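Local coordinates for protein dodecin (Thermus thermophilus, PDB 2UX9) that binds and sequesters flavins such as FMN and FAD in a hollow dodecameric shell, can also bind coenzyme A, and may serve as a cofactor store, at residues C[4-9]-C[62-67]; C[42-47]-C[56-61]. The protein carries 1 engineered substitution. All coordinates share one frame; numbering follows the deposited sequence. Where two conformers were deposited one is given.

Contact 1. Residues C[4-9]-C[62-67]; sequences VYKKVE and VGFALE. Engineered in segment 62-67: Ala65 (natural residue Arg). With COA (coenzyme A), chain Q.
One face of the Phe64 ring carries Lys6 CB, a CH-pi contact with CB 4.1 Å from the ring centroid and displaced toward the rim. At the ring edge lie Val8 CG1 and the adenine amino nitrogen N6A of coenzyme A, the latter 3.6 Å from Phe64 CD1. Phe64 CG sits in the crowded position between the backbone N and carbonyl carbon (chi1 61°), so the ring runs alongside the extended Lys6 chain. An alanine here would remove the ring that Lys6 CB rests on, and would probably leave the Lys6 methylenes and the adenine amino group less well packed. On the other face of the sheet, the Tyr5 ring lies obliquely by the engineered Ala65, with Tyr5 CE1 3.8 Å from Ala65 CB. The natural residue there is Arg. Tyr5 OH reaches an FMN.

The backbones pair antiparallel. Lys6 and Phe64 form a hydrogen-bonded pair, as do Val8 and Val62. Leu66 N extends the pairing to Val4 O at 2.9 Å.

At the end of the pairing, main-chain atoms of Ala65 and Glu67 meet the adenine edge. COA N6A donates to Ala65 O at 2.8 Å, and Glu67 N donates to COA N1A at 3.0 Å, almost straight at 177°. Lys6 NZ binds other coenzyme A molecules. The two adenine bonds use main-chain atoms, so this recognition probably depends less on side-chain identity.

Contact 2. Residues C[42-47]-C[56-61]; sequences KEIRGT and YQVVLE. With FMN (flavin mononucleotide), chain H; FMN (flavin mononucleotide), chain B.
Arg45 and Gln57, a hydrogen-bonded antiparallel pair, grip the isoalloxazine edge of the chain H FMN. Arg45 NE donates to FMN O4 at 2.7 Å, and Arg45 NH2 donates to FMN N5 at 3.1 Å. Gln57 OE1 accepts from FMN N3 at 2.8 Å, and its NE2 donates to O2 of the same flavin. The Arg45 chain bends at chi3 (70°), which turns its guanidinium to the flavin. Glu43 OE1 uses its syn lone pair to form a salt bridge with Arg45 NH1, 3.0 Å away and near the guanidinium plane. Glu43 is thus a second-shell residue that helps fix the rotation of the group. The positive charge beside O4 and N5 would probably draw electron density toward that end of the flavin.

The chain B FMN meets the same side chains through its methyl groups. C8M lies 3.6 Å from Gln57 NE2, and C7M packs against Arg45 CD and Val59 CG2.

Arg45 and Gln57 exchange two backbone bonds. Arg45 N meets Gln57 O nearly along the C=O axis; Gln57 N lies above the Arg45 carbonyl plane. At Lys42 and Glu43 the pairing opens into a classic beta bulge. Val59 O takes a bond from Lys42 N at 2.8 Å and a weak one from Glu43 N. Glu43 CB lies alongside Val59, 3.8 Å from its CG2.

These strands form the hairpin 36-49 and 52-65. Ile44, Tyr56 and Val58 face helix 18-32. Gln57 and Val59, on the opposite face, meet Thr13 and Glu9 of adjacent strand 4-14. Arg45, Gly46 and Thr47 also pair with a strand of a neighbouring subunit.

Overall arrangement
Contacts 1 and 2 share strand 52-65, the middle strand of the three-stranded antiparallel sheet. Contact 1 pairs it with strand 4-14, and contact 2 with strand 36-49. Their centres lie about 20 Å apart, on opposite sides of the chain's centre. Contact 2 is nested in the chain between the segments of contact 1. They meet where Glu9 OE2 lies 3.3 Å from Val59 CG1 and Lys7 CB lies 3.7 Å from Glu61 OE2. Each contact serves flavin: 42-47 and 56-61 hold its ring edge, while Tyr5 of contact 1 binds an FMN ribityl hydroxyl. Tyr5 of neighbouring subunits also binds these flavins, so this chain's Tyr5 probably serves another such site. Contact 1 also carries coenzyme A.

Contact 1. Residues C[4-9]-C[62-67]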
loop_
_atom_site.group_PDB
_atom_site.type_symbol
_atom_site.label_atom_id
_atom_site.label_comp_id
_atom_site.label_asym_id
_atom_site.label_seq_id
_atom_site.Cartn_x
_atom_site.Cartn_y
_atom_site.Cartn_z
ATOM N N VAL C 4 20.314 16.065 10.204
ATOM C CA VAL C 4 19.299 15.081 10.585
ATOM C C VAL C 4 17.989 15.811 10.832
ATOM O O VAL C 4 17.968 16.884 11.427
ATOM C CB VAL C 4 19.720 14.268 11.823
ATOM C CG1 VAL C 4 18.621 13.288 12.232
ATOM C CG2 VAL C 4 21.013 13.517 11.533
ATOM N N TYR C 5 16.905 15.247 10.322
ATOM C CA TYR C 5 15.580 15.819 10.489
ATOM C C TYR C 5 14.738 14.897 11.342
ATOM O O TYR C 5 14.968 13.684 11.386
ATOM C CB TYR C 5 14.891 16.019 9.129
ATOM C CG TYR C 5 15.664 16.875 8.159
ATOM C CD1 TYR C 5 15.365 18.218 7.990
ATOM C CD2 TYR C 5 16.706 16.337 7.410
ATOM C CE1 TYR C 5 16.069 19.002 7.096
ATOM C CE2 TYR C 5 17.420 17.111 6.513
ATOM C CZ TYR C 5 17.101 18.444 6.366
ATOM O OH TYR C 5 17.810 19.222 5.474
ATOM N N LYS C 6 13.746 15.471 12.016
ATOM C CA LYS C 6 12.734 14.702 12.710
ATOM C C LYS C 6 11.390 14.944 12.041
ATOM O O LYS C 6 11.107 16.049 11.584
ATOM C CB LYS C 6 12.674 15.077 14.197
ATOM C CG LYS C 6 11.550 14.361 14.922
ATOM C CD LYS C 6 11.754 14.189 16.399
ATOM C CE LYS C 6 10.698 13.217 16.942
ATOM N NZ LYS C 6 10.652 13.128 18.419
ATOM N N LYS C 7 10.563 13.904 11.962
ATOM C CA LYS C 7 9.179 14.042 11.537
ATOM C C LYS C 7 8.261 13.758 12.710
ATOM O O LYS C 7 8.475 12.786 13.439
ATOM C CB LYS C 7 8.872 13.085 10.392
ATOM C CG LYS C 7 9.674 13.396 9.144
ATOM C CD LYS C 7 9.550 12.339 8.062
ATOM C CE LYS C 7 8.185 12.357 7.429
ATOM N NZ LYS C 7 8.017 11.242 6.431
ATOM N N VAL C 8 7.254 14.611 12.904
ATOM C CA VAL C 8 6.190 14.354 13.877
ATOM C C VAL C 8 4.828 14.385 13.201
ATOM O O VAL C 8 4.618 15.127 12.250
ATOM C CB VAL C 8 6.214 15.342 15.049
ATOM C CG1 VAL C 8 7.513 15.216 15.821
ATOM C CG2 VAL C 8 5.996 16.758 14.568
ATOM N N GLU C 9 3.908 13.578 13.709
ATOM C CA GLU C 9 2.576 13.450 13.146
ATOM C C GLU C 9 1.554 14.255 13.949
ATOM O O GLU C 9 1.363 14.028 15.147
ATOM C CB GLU C 9 2.176 11.990 13.095
ATOM C CG GLU C 9 0.982 11.707 12.211
ATOM C CD GLU C 9 0.677 10.229 12.106
ATOM O OE1 GLU C 9 1.346 9.421 12.780
ATOM O OE2 GLU C 9 -0.236 9.878 11.360
ATOM N N VAL C 62 5.118 16.449 9.793
ATOM C CA VAL C 62 5.823 17.708 9.701
ATOM C C VAL C 62 7.302 17.407 9.941
ATOM O O VAL C 62 7.657 16.800 10.960
ATOM C CB VAL C 62 5.272 18.698 10.730
ATOM C CG1 VAL C 62 6.020 19.973 10.670
ATOM C CG2 VAL C 62 3.758 18.933 10.483
ATOM N N GLY C 63 8.152 17.807 8.998
ATOM C CA GLY C 63 9.590 17.593 9.075
ATOM C C GLY C 63 10.329 18.860 9.447
ATOM O O GLY C 63 10.072 19.934 8.881
ATOM N N PHE C 64 11.261 18.735 10.379
ATOM C CA PHE C 64 12.058 19.865 10.833
ATOM C C PHE C 64 13.515 19.469 11.060
ATOM O O PHE C 64 13.814 18.341 11.428
ATOM C CB PHE C 64 11.444 20.548 12.079
ATOM C CG PHE C 64 11.306 19.670 13.296
ATOM C CD1 PHE C 64 12.200 19.771 14.339
ATOM C CD2 PHE C 64 10.237 18.798 13.438
ATOM C CE1 PHE C 64 12.056 19.003 15.493
ATOM C CE2 PHE C 64 10.103 18.027 14.577
ATOM C CZ PHE C 64 11.008 18.135 15.596
ATOM N N ALA C 65 14.420 20.400 10.803
ATOM C CA ALA C 65 15.851 20.136 10.967
ATOM C C ALA C 65 16.237 20.213 12.436
ATOM O O ALA C 65 15.892 21.177 13.119
ATOM C CB ALA C 65 16.671 21.138 10.157
ATOM N N LEU C 66 16.953 19.198 12.916
ATOM C CA LEU C 66 17.379 19.141 14.311
ATOM C C LEU C 66 18.615 20.006 14.521
ATOM O O LEU C 66 19.585 19.895 13.792
ATOM C CB LEU C 66 17.663 17.694 14.717
ATOM C CG LEU C 66 16.433 16.798 14.783
ATOM C CD1 LEU C 66 16.834 15.363 15.132
ATOM C CD2 LEU C 66 15.405 17.306 15.782
ATOM N N GLU C 67 18.558 20.869 15.528
ATOM C CA GLU C 67 19.695 21.668 15.952
ATOM C C GLU C 67 20.771 20.763 16.516
ATOM O O GLU C 67 20.479 19.788 17.201
ATOM C CB GLU C 67 19.257 22.704 16.990
ATOM C CG GLU C 67 18.330 23.757 16.410
ATOM C CD GLU C 67 17.448 24.436 17.423
ATOM O OE1 GLU C 67 17.341 23.984 18.579
ATOM O OE2 GLU C 67 16.847 25.454 17.042
HETATM N N1A COA Q . 15.958 21.091 17.057
HETATM C C2A COA Q . 16.154 20.663 18.359
HETATM N N3A COA Q . 15.272 21.006 19.346
HETATM C C4A COA Q . 14.201 21.770 19.060
HETATM C C5A COA Q . 13.980 22.211 17.750
HETATM C C6A COA Q . 14.868 21.863 16.743
HETATM N N6A COA Q . 14.661 22.208 15.464
HETATM N N7A COA Q . 12.855 22.943 17.765
HETATM C C8A COA Q . 12.357 22.981 19.021
HETATM N N9A COA Q . 13.185 22.243 19.825
HETATM C C1B COA Q . 12.935 21.842 21.217
HETATM C C2B COA Q . 12.450 22.961 22.118
HETATM O O2B COA Q . 13.467 23.830 22.553
HETATM C C3B COA Q . 11.837 22.166 23.241
HETATM O O3B COA Q . 12.828 21.669 24.100
HETATM P P3B COA Q . 12.748 21.912 25.688
HETATM O O7A COA Q . 13.900 21.137 26.267
HETATM O O8A COA Q . 12.779 23.381 25.985
HETATM O O9A COA Q . 11.456 21.304 26.182
HETATM C C4B COA Q . 11.190 21.016 22.499
HETATM O O4B COA Q . 11.861 20.922 21.247
HETATM C C5B COA Q . 9.708 21.336 22.364
HETATM O O5B COA Q . 9.095 21.272 23.641
HETATM P P1A COA Q . 8.030 20.131 24.035
HETATM O O1A COA Q . 8.075 19.851 25.527
HETATM O O2A COA Q . 8.231 18.864 23.227
HETATM O O3A COA Q . 6.603 20.807 23.783
HETATM P P2A COA Q . 5.655 20.623 22.514
HETATM O O4A COA Q . 4.601 21.629 22.839
HETATM O O5A COA Q . 6.378 20.961 21.240
HETATM O O6A COA Q . 5.094 19.111 22.535
HETATM C CBP COA Q . 4.272 17.027 23.413
HETATM C CCP COA Q . 4.612 18.488 23.712
HETATM C CDP COA Q . 3.838 16.338 24.703
HETATM C CEP COA Q . 3.126 16.986 22.410
HETATM C CAP COA Q . 5.479 16.318 22.807
HETATM O OAP COA Q . 6.638 16.601 23.558
HETATM C C9P COA Q . 5.272 14.840 22.709
HETATM O O9P COA Q . 4.420 14.333 21.732
HETATM N N8P COA Q . 5.879 14.024 23.552
HETATM C C7P COA Q . 5.212 12.786 23.937
HETATM C C6P COA Q . 6.243 11.763 24.318
HETATM C C5P COA Q . 5.661 10.381 24.338
HETATM O O5P COA Q . 5.463 9.750 23.291
HETATM N N4P COA Q . 5.421 9.915 25.553
HETATM C C3P COA Q . 5.557 8.502 25.837
HETATM C C2P COA Q . 4.166 7.945 26.078
HETATM S S1P COA Q . 4.196 6.152 26.219
HETATM O O HOH W 1 21.008 18.274 12.161
#

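Contact 2. Residues C[42-47]-C[56-61]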
loop_
_atom_site.group_PDB
_atom_site.type_symbol
_atom_site.label_atom_id
_atom_site.label_comp_id
_atom_site.label_asym_id
_atom_site.label_seq_id
_atom_site.Cartn_x
_atom_site.Cartn_y
_atom_site.Cartn_z
ATOM N N LYS C 42 -1.039 12.811 5.212
ATOM C CA LYS C 42 -1.204 11.362 5.283
ATOM C C LYS C 42 -2.641 10.934 5.065
ATOM O O LYS C 42 -2.896 9.925 4.401
ATOM C CB LYS C 42 -0.732 10.854 6.641
ATOM C CG LYS C 42 0.764 11.029 6.870
ATOM C CD LYS C 42 1.637 10.261 5.876
ATOM C CE LYS C 42 1.467 8.757 6.002
ATOM N NZ LYS C 42 2.488 7.990 5.236
ATOM N N GLU C 43 -3.572 11.673 5.658
ATOM C CA GLU C 43 -5.003 11.387 5.579
ATOM C C GLU C 43 -5.807 12.658 5.639
ATOM O O GLU C 43 -5.419 13.585 6.321
ATOM C CB GLU C 43 -5.482 10.608 6.813
ATOM C CG GLU C 43 -4.737 9.401 7.197
ATOM C CD GLU C 43 -5.504 8.641 8.237
ATOM O OE1 GLU C 43 -6.693 8.362 7.979
ATOM O OE2 GLU C 43 -4.910 8.354 9.282
ATOM N N ILE C 44 -6.976 12.650 5.002
ATOM C CA ILE C 44 -8.010 13.659 5.208
ATOM C C ILE C 44 -9.259 12.933 5.700
ATOM O O ILE C 44 -9.739 12.013 5.061
ATOM C CB ILE C 44 -8.319 14.443 3.912
ATOM C CG1 ILE C 44 -7.070 15.186 3.425
ATOM C CG2 ILE C 44 -9.482 15.408 4.131
ATOM C CD1 ILE C 44 -7.210 15.692 1.989
ATOM N N ARG C 45 -9.752 13.351 6.852
ATOM C CA ARG C 45 -10.905 12.752 7.512
ATOM C C ARG C 45 -11.763 13.897 8.040
ATOM O O ARG C 45 -11.416 15.068 7.887
ATOM C CB ARG C 45 -10.470 11.877 8.704
ATOM C CG ARG C 45 -9.387 10.839 8.442
ATOM C CD ARG C 45 -8.904 10.203 9.739
ATOM N NE ARG C 45 -9.912 9.333 10.339
ATOM C CZ ARG C 45 -10.126 8.065 9.990
ATOM N NH1 ARG C 45 -9.379 7.471 9.072
ATOM N NH2 ARG C 45 -11.084 7.365 10.580
ATOM N N GLY C 46 -12.880 13.582 8.669
ATOM C CA GLY C 46 -13.629 14.627 9.338
ATOM C C GLY C 46 -14.859 14.106 10.019
ATOM O O GLY C 46 -15.214 12.932 9.914
ATOM N N THR C 47 -15.513 14.999 10.733
ATOM C CA THR C 47 -16.765 14.680 11.387
ATOM C C THR C 47 -17.933 15.299 10.639
ATOM O O THR C 47 -17.762 16.240 9.854
ATOM C CB THR C 47 -16.757 15.164 12.832
ATOM O OG1 THR C 47 -16.490 16.567 12.853
ATOM C CG2 THR C 47 -15.696 14.435 13.597
ATOM N N TYR C 56 -13.138 19.461 9.475
ATOM C CA TYR C 56 -12.136 18.841 8.603
ATOM C C TYR C 56 -10.956 18.488 9.487
ATOM O O TYR C 56 -10.572 19.273 10.351
ATOM C CB TYR C 56 -11.659 19.809 7.514
ATOM C CG TYR C 56 -12.730 20.187 6.519
ATOM C CD1 TYR C 56 -13.000 19.375 5.425
ATOM C CD2 TYR C 56 -13.483 21.336 6.679
ATOM C CE1 TYR C 56 -13.971 19.702 4.516
ATOM C CE2 TYR C 56 -14.476 21.674 5.762
ATOM C CZ TYR C 56 -14.706 20.845 4.684
ATOM O OH TYR C 56 -15.688 21.135 3.773
ATOM N N GLN C 57 -10.388 17.301 9.281
ATOM C CA GLN C 57 -9.267 16.816 10.069
ATOM C C GLN C 57 -8.181 16.335 9.118
ATOM O O GLN C 57 -8.395 15.380 8.371
ATOM C CB GLN C 57 -9.728 15.674 10.978
ATOM C CG GLN C 57 -10.830 16.076 11.963
ATOM C CD GLN C 57 -11.457 14.898 12.671
ATOM O OE1 GLN C 57 -11.457 13.794 12.138
ATOM N NE2 GLN C 57 -12.007 15.125 13.874
ATOM N N VAL C 58 -7.039 17.008 9.104
ATOM C CA VAL C 58 -5.978 16.661 8.175
ATOM C C VAL C 58 -4.812 16.114 8.981
ATOM O O VAL C 58 -4.265 16.809 9.840
ATOM C CB VAL C 58 -5.561 17.861 7.344
ATOM C CG1 VAL C 58 -4.436 17.474 6.402
ATOM C CG2 VAL C 58 -6.756 18.387 6.563
ATOM N N VAL C 59 -4.478 14.854 8.732
ATOM C CA VAL C 59 -3.396 14.173 9.409
ATOM C C VAL C 59 -2.159 14.419 8.583
ATOM O O VAL C 59 -2.142 14.099 7.401
ATOM C CB VAL C 59 -3.657 12.664 9.501
ATOM C CG1 VAL C 59 -2.507 11.958 10.266
ATOM C CG2 VAL C 59 -5.027 12.384 10.140
ATOM N N LEU C 60 -1.133 15.016 9.180
ATOM C CA LEU C 60 0.063 15.311 8.426
ATOM C C LEU C 60 1.330 15.051 9.207
ATOM O O LEU C 60 1.352 15.114 10.433
ATOM C CB LEU C 60 0.030 16.737 7.862
ATOM C CG LEU C 60 0.023 17.910 8.840
ATOM C CD1 LEU C 60 0.106 19.257 8.113
ATOM C CD2 LEU C 60 -1.192 17.899 9.746
ATOM N N GLU C 61 2.374 14.706 8.478
ATOM C CA GLU C 61 3.734 14.630 9.003
ATOM C C GLU C 61 4.400 15.973 8.789
ATOM O O GLU C 61 4.263 16.558 7.709
ATOM C CB GLU C 61 4.531 13.567 8.251
ATOM C CG GLU C 61 4.002 12.146 8.413
ATOM C CD GLU C 61 4.449 11.494 9.702
ATOM O OE1 GLU C 61 3.984 10.375 9.984
ATOM O OE2 GLU C 61 5.265 12.093 10.434
HETATM N N1 FMN H . -14.302 10.826 14.918
HETATM C C2 FMN H . -13.565 11.861 14.429
HETATM O O2 FMN H . -13.685 12.957 14.950
HETATM N N3 FMN H . -12.678 11.661 13.389
HETATM C C4 FMN H . -12.525 10.411 12.829
HETATM O O4 FMN H . -12.058 10.350 11.689
HETATM C C4A FMN H . -13.265 9.355 13.341
HETATM N N5 FMN H . -13.097 8.087 12.833
HETATM C C5A FMN H . -13.827 7.033 13.331
HETATM C C6 FMN H . -13.643 5.765 12.786
HETATM C C7 FMN H . -14.375 4.682 13.267
HETATM C C7M FMN H . -14.014 3.303 12.802
HETATM C C8 FMN H . -15.298 4.886 14.297
HETATM C C8M FMN H . -16.181 3.774 14.789
HETATM C C9 FMN H . -15.468 6.148 14.848
HETATM C C9A FMN H . -14.739 7.234 14.365
HETATM N N10 FMN H . -14.906 8.522 14.891
HETATM C C10 FMN H . -14.150 9.564 14.388
HETATM C "C1'" FMN H . -15.951 8.817 15.947
HETATM C "C2'" FMN H . -17.359 8.849 15.349
HETATM O "O2'" FMN H . -17.475 9.927 14.445
HETATM C "C3'" FMN H . -18.452 8.985 16.410
HETATM O "O3'" FMN H . -18.294 10.197 17.117
HETATM C "C4'" FMN H . -18.467 7.822 17.395
HETATM O "O4'" FMN H . -18.355 6.597 16.702
HETATM C "C5'" FMN H . -19.753 7.814 18.215
HETATM O "O5'" FMN H . -20.835 7.742 17.310
HETATM P P FMN H . -22.336 7.570 17.833
HETATM O O1P FMN H . -23.230 7.688 16.618
HETATM O O2P FMN H . -22.518 6.215 18.478
HETATM O O3P FMN H . -22.650 8.667 18.825
HETATM N N1 FMN B . -12.995 8.308 17.505
HETATM C C2 FMN B . -13.324 6.987 17.509
HETATM O O2 FMN B . -14.243 6.619 18.222
HETATM N N3 FMN B . -12.652 6.094 16.697
HETATM C C4 FMN B . -11.637 6.525 15.870
HETATM O O4 FMN B . -10.820 5.685 15.485
HETATM C C4A FMN B . -11.315 7.874 15.856
HETATM N N5 FMN B . -10.340 8.341 15.004
HETATM C C5A FMN B . -10.012 9.677 14.984
HETATM C C6 FMN B . -9.010 10.114 14.121
HETATM C C7 FMN B . -8.653 11.459 14.086
HETATM C C7M FMN B . -7.719 11.931 13.011
HETATM C C8 FMN B . -9.308 12.361 14.930
HETATM C C8M FMN B . -8.898 13.805 15.000
HETATM C C9 FMN B . -10.316 11.925 15.778
HETATM C C9A FMN B . -10.672 10.577 15.817
HETATM N N10 FMN B . -11.672 10.108 16.678
HETATM C C10 FMN B . -11.999 8.764 16.671
HETATM C "C1'" FMN B . -12.354 11.023 17.674
HETATM C "C2'" FMN B . -11.442 11.339 18.861
HETATM O "O2'" FMN B . -11.188 10.164 19.600
HETATM C "C3'" FMN B . -12.037 12.385 19.804
HETATM O "O3'" FMN B . -13.250 11.914 20.351
HETATM C "C4'" FMN B . -12.277 13.728 19.122
HETATM O "O4'" FMN B . -11.152 14.086 18.347
HETATM C "C5'" FMN B . -12.545 14.824 20.147
HETATM O "O5'" FMN B . -11.433 14.875 21.017
HETATM P P FMN B . -11.311 16.014 22.133
HETATM O O1P FMN B . -10.096 15.671 22.965
HETATM O O2P FMN B . -11.128 17.368 21.486
HETATM O O3P FMN B . -12.555 16.010 22.992
#